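Local coordinates for cellulase CEL9M (PDB 1IA6), which probably catalyses the endohydrolysis of beta-1,4-glucosidic linkages in cellulose and related beta-glucans, as a family 9 glycoside hydrolase, at residues Thr163-Asn168 and Ser174-Lys179; Thr292-Pro295 and Lys299-Ser302. All coordinates share one frame; numbering follows the deposited sequence.

Contact 1 (Thr163-Asn168 and Ser174-Lys179)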
loop_
_atom_site.group_PDB
_atom_site.type_symbol
_atom_site.label_atom_id
_atom_site.label_comp_id
_atom_site.label_asym_id
_atom_site.label_seq_id
_atom_site.Cartn_x
_atom_site.Cartn_y
_atom_site.Cartn_z
ATOM N N THR A 163 -7.412 -3.196 -12.454
ATOM C CA THR A 163 -8.799 -2.842 -12.747
ATOM C C THR A 163 -9.048 -1.410 -12.290
ATOM O O THR A 163 -9.726 -0.638 -12.966
ATOM C CB THR A 163 -9.783 -3.771 -12.020
ATOM O OG1 THR A 163 -9.564 -5.118 -12.450
ATOM C CG2 THR A 163 -11.233 -3.373 -12.335
ATOM N N LEU A 164 -8.499 -1.053 -11.135
ATOM C CA LEU A 164 -8.672 0.306 -10.637
ATOM C C LEU A 164 -7.990 1.289 -11.581
ATOM O O LEU A 164 -8.471 2.405 -11.775
ATOM C CB LEU A 164 -8.123 0.427 -9.214
ATOM C CG LEU A 164 -9.147 -0.024 -8.169
ATOM C CD1 LEU A 164 -8.471 -0.370 -6.844
ATOM C CD2 LEU A 164 -10.175 1.080 -7.993
ATOM N N MET A 165 -6.878 0.880 -12.187
ATOM C CA MET A 165 -6.198 1.770 -13.122
ATOM C C MET A 165 -7.103 1.969 -14.342
ATOM O O MET A 165 -7.206 3.076 -14.875
ATOM C CB MET A 165 -4.844 1.196 -13.554
ATOM C CG MET A 165 -4.013 2.182 -14.369
ATOM S SD MET A 165 -3.747 3.734 -13.467
ATOM C CE MET A 165 -2.333 4.408 -14.328
ATOM N N TYR A 166 -7.761 0.900 -14.785
ATOM C CA TYR A 166 -8.673 1.014 -15.920
ATOM C C TYR A 166 -9.733 2.059 -15.570
ATOM O O TYR A 166 -10.020 2.957 -16.358
ATOM C CB TYR A 166 -9.356 -0.328 -16.205
ATOM C CG TYR A 166 -10.627 -0.207 -17.023
ATOM C CD1 TYR A 166 -10.581 0.077 -18.390
ATOM C CD2 TYR A 166 -11.881 -0.340 -16.419
ATOM C CE1 TYR A 166 -11.757 0.229 -19.137
ATOM C CE2 TYR A 166 -13.064 -0.189 -17.157
ATOM C CZ TYR A 166 -12.989 0.097 -18.515
ATOM O OH TYR A 166 -14.143 0.268 -19.248
ATOM N N LEU A 167 -10.298 1.941 -14.372
ATOM C CA LEU A 167 -11.336 2.866 -13.920
ATOM C C LEU A 167 -10.835 4.299 -13.762
ATOM O O LEU A 167 -11.555 5.245 -14.073
ATOM C CB LEU A 167 -11.927 2.381 -12.594
ATOM C CG LEU A 167 -12.688 1.052 -12.661
ATOM C CD1 LEU A 167 -12.972 0.534 -11.254
ATOM C CD2 LEU A 167 -13.979 1.249 -13.446
ATOM N N ASN A 168 -9.602 4.456 -13.290
ATOM C CA ASN A 168 -9.031 5.784 -13.078
ATOM C C ASN A 168 -8.339 6.399 -14.296
ATOM O O ASN A 168 -8.097 7.603 -14.323
ATOM C CB ASN A 168 -8.004 5.757 -11.930
ATOM C CG ASN A 168 -8.626 5.450 -10.578
ATOM O OD1 ASN A 168 -9.708 5.930 -10.259
ATOM N ND2 ASN A 168 -7.921 4.661 -9.764
ATOM N N SER A 174 -7.656 5.505 -23.077
ATOM C CA SER A 174 -8.534 4.337 -23.078
ATOM C C SER A 174 -7.848 3.061 -23.551
ATOM O O SER A 174 -8.199 1.966 -23.109
ATOM C CB SER A 174 -9.765 4.602 -23.950
ATOM O OG SER A 174 -9.386 4.859 -25.289
ATOM N N ALA A 175 -6.879 3.192 -24.450
ATOM C CA ALA A 175 -6.163 2.024 -24.954
ATOM C C ALA A 175 -5.329 1.401 -23.835
ATOM O O ALA A 175 -5.360 0.186 -23.628
ATOM C CB ALA A 175 -5.267 2.419 -26.117
ATOM N N TYR A 176 -4.584 2.234 -23.113
ATOM C CA TYR A 176 -3.764 1.737 -22.015
ATOM C C TYR A 176 -4.669 1.176 -20.925
ATOM O O TYR A 176 -4.385 0.126 -20.347
ATOM C CB TYR A 176 -2.901 2.856 -21.422
ATOM C CG TYR A 176 -1.975 2.372 -20.321
ATOM C CD1 TYR A 176 -0.778 1.718 -20.621
ATOM C CD2 TYR A 176 -2.316 2.535 -18.978
ATOM C CE1 TYR A 176 0.059 1.237 -19.605
ATOM C CE2 TYR A 176 -1.490 2.058 -17.959
ATOM C CZ TYR A 176 -0.308 1.412 -18.276
ATOM O OH TYR A 176 0.512 0.952 -17.267
ATOM N N ALA A 177 -5.761 1.879 -20.646
ATOM C CA ALA A 177 -6.700 1.443 -19.621
ATOM C C ALA A 177 -7.248 0.054 -19.930
ATOM O O ALA A 177 -7.328 -0.799 -19.051
ATOM C CB ALA A 177 -7.842 2.446 -19.495
ATOM N N THR A 178 -7.610 -0.178 -21.187
ATOM C CA THR A 178 -8.147 -1.470 -21.588
ATOM C C THR A 178 -7.080 -2.552 -21.493
ATOM O O THR A 178 -7.382 -3.699 -21.177
ATOM C CB THR A 178 -8.724 -1.403 -23.015
ATOM O OG1 THR A 178 -9.855 -0.521 -23.015
ATOM C CG2 THR A 178 -9.160 -2.784 -23.489
ATOM N N LYS A 179 -5.831 -2.186 -21.764
ATOM C CA LYS A 179 -4.734 -3.139 -21.657
ATOM C C LYS A 179 -4.658 -3.589 -20.198
ATOM O O LYS A 179 -4.423 -4.760 -19.906
ATOM C CB LYS A 179 -3.416 -2.483 -22.081
ATOM C CG LYS A 179 -2.216 -3.404 -21.982
ATOM C CD LYS A 179 -0.953 -2.758 -22.548
ATOM C CE LYS A 179 -0.944 -2.756 -24.071
ATOM N NZ LYS A 179 -2.038 -1.941 -24.654
#
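Y166 and A177 meet where two consecutive antiparallel helices of the family 9 alpha-helical barrel, 152-169 and 174-193, form an alpha-hairpin. The two short segments run at 160° to each other with their axes 8.1 Å apart, and the CA atoms of Y166 and A177 come within 4.2 Å, an approach that the small alanine allows. A177 points its methyl at helix 152-169: its CB lies 3.8 Å from CD1 of Y166 and close to the carbonyl oxygen of the same tyrosine. With CG anti to the backbone N (chi1 160°), the Y166 ring projects outward across the flank of helix 174-193 and presents its edge, not a face; CD1 of Y166 is 3.4 Å from A177 O, and the backbone of T178 lies near the ring plane. M165 leaves its helix in another direction and reaches the second aromatic side chain, its CG standing 4.4 Å from CE2 of Y176, again near the plane at the ring edge, a loose apolar touch. Y176 is anchored towards helix 91-107, where its hydroxyl hydrogen-bonds to T102 and its ring makes a cation-pi contact with K99. Beside the Y166 ring, T178 folds its hydroxyl back on its own helix: OG1 donates to S174 O over 3.0 Å, and the backbone N of T178 reaches the same oxygen from the opposite face of the carbonyl plane.

Contact 2 (Thr292-Pro295 and Lys299-Ser302)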
loop_
_atom_site.group_PDB
_atom_site.type_symbol
_atom_site.label_atom_id
_atom_site.label_comp_id
_atom_site.label_asym_id
_atom_site.label_seq_id
_atom_site.Cartn_x
_atom_site.Cartn_y
_atom_site.Cartn_z
ATOM N N THR A 292 -6.734 -1.495 21.913
ATOM C CA THR A 292 -6.003 -0.692 22.882
ATOM C C THR A 292 -5.850 0.752 22.429
ATOM O O THR A 292 -5.566 1.022 21.264
ATOM C CB THR A 292 -4.590 -1.264 23.122
ATOM O OG1 THR A 292 -4.691 -2.614 23.584
ATOM C CG2 THR A 292 -3.845 -0.431 24.163
ATOM N N THR A 293 -6.048 1.673 23.363
ATOM C CA THR A 293 -5.902 3.094 23.086
ATOM C C THR A 293 -4.809 3.630 24.006
ATOM O O THR A 293 -4.867 3.442 25.219
ATOM C CB THR A 293 -7.205 3.864 23.370
ATOM O OG1 THR A 293 -8.278 3.278 22.621
ATOM C CG2 THR A 293 -7.048 5.334 22.972
ATOM N N THR A 294 -3.807 4.282 23.432
ATOM C CA THR A 294 -2.722 4.836 24.232
ATOM C C THR A 294 -3.242 6.061 24.981
ATOM O O THR A 294 -4.293 6.606 24.639
ATOM C CB THR A 294 -1.552 5.287 23.347
ATOM O OG1 THR A 294 -1.956 6.430 22.584
ATOM C CG2 THR A 294 -1.140 4.168 22.393
ATOM N N PRO A 295 -2.519 6.504 26.022
ATOM C CA PRO A 295 -2.969 7.681 26.770
ATOM C C PRO A 295 -3.133 8.857 25.811
ATOM O O PRO A 295 -4.000 9.708 25.994
ATOM C CB PRO A 295 -1.835 7.903 27.766
ATOM C CG PRO A 295 -1.373 6.511 28.046
ATOM C CD PRO A 295 -1.334 5.902 26.659
ATOM N N LYS A 299 -4.968 4.474 18.481
ATOM C CA LYS A 299 -5.479 3.107 18.501
ATOM C C LYS A 299 -4.256 2.256 18.177
ATOM O O LYS A 299 -3.682 2.362 17.090
ATOM C CB LYS A 299 -6.564 2.918 17.438
ATOM C CG LYS A 299 -7.873 3.608 17.775
ATOM C CD LYS A 299 -8.521 2.958 18.986
ATOM C CE LYS A 299 -9.807 3.663 19.379
ATOM N NZ LYS A 299 -10.424 3.007 20.568
ATOM N N TRP A 300 -3.868 1.417 19.131
ATOM C CA TRP A 300 -2.679 0.577 19.026
ATOM C C TRP A 300 -3.058 -0.881 18.783
ATOM O O TRP A 300 -3.402 -1.599 19.722
ATOM C CB TRP A 300 -1.897 0.701 20.341
ATOM C CG TRP A 300 -0.439 0.379 20.270
ATOM C CD1 TRP A 300 0.577 1.239 19.968
ATOM C CD2 TRP A 300 0.173 -0.883 20.547
ATOM N NE1 TRP A 300 1.785 0.590 20.043
ATOM C CE2 TRP A 300 1.565 -0.715 20.396
ATOM C CE3 TRP A 300 -0.322 -2.142 20.908
ATOM C CZ2 TRP A 300 2.473 -1.758 20.597
ATOM C CZ3 TRP A 300 0.580 -3.181 21.108
ATOM C CH2 TRP A 300 1.962 -2.979 20.951
ATOM N N LEU A 301 -2.987 -1.326 17.532
ATOM C CA LEU A 301 -3.351 -2.701 17.199
ATOM C C LEU A 301 -2.254 -3.709 17.532
ATOM O O LEU A 301 -2.523 -4.767 18.105
ATOM C CB LEU A 301 -3.695 -2.810 15.712
ATOM C CG LEU A 301 -4.152 -4.199 15.254
ATOM C CD1 LEU A 301 -5.499 -4.530 15.901
ATOM C CD2 LEU A 301 -4.272 -4.227 13.729
ATOM N N SER A 302 -1.027 -3.384 17.145
ATOM C CA SER A 302 0.118 -4.250 17.391
ATOM C C SER A 302 1.374 -3.381 17.427
ATOM O O SER A 302 1.297 -2.171 17.212
ATOM C CB SER A 302 0.220 -5.321 16.301
ATOM O OG SER A 302 1.114 -6.355 16.684
HETATM O O HOH W 1 -4.959 -3.572 20.751
#
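T292 and W300 are joined by a nearly straight backbone bond: W300 N donates to T292 O over 2.8 Å, with 169° at the hydrogen, and the same oxygen also receives a CA-H contact from K299. T293 and K299 form the one backbone bridge next to it. The more enclosed part is built round buried T294, whose CG2 lies 4.1 Å from CB of W300, the two side chains crossing at about a right angle, while T294 OG1, held between the backbone N and the carbonyl carbon (chi1 69°), is tied to D397 and to L298 N. The indole is covered on one face by S302 O, 3.5 Å above its plane and over its centre. K299 adds a second tie: its chain bends at chi2 (-67°), and K299 NZ donates to T293 OG1 over 3.0 Å. This ammonium is also bonded to the carbonyl oxygens of W287 and K288 at the end of helix 274-289. The solvent side is looser: T292 and T293 are exposed, and water 1 links T292 N to W300 O, accepting from T292 N at 3.0 Å and donating to W300 O at 2.7 Å. One direct backbone bond, one water link and a single bridge make this a short, irregular beta-hairpin-like turn in the surface loop between helices 274-289 and 306-323 of the helical barrel.

From the N terminus the chain passes through several helices and a small three-stranded sheet before helix 152-169, where contact 1 closes the short turn into helix 174-193. It then supplies S208, D211 and D212 of the calcium site at the start of helix 210-224, passes helix 228-236, adds D257, and continues through helices 260-271 and 274-289 before contact 2 opens. Contact 2 closes a smaller loop, with three residues between its segments, inside the connection to helix 306-323. The contacts are in series, neither nested nor crossed. They lie on opposite sides of the chain's centre, with their own centres about 39 Å apart: contact 1 joins helix to helix, contact 2 shapes an interhelical loop.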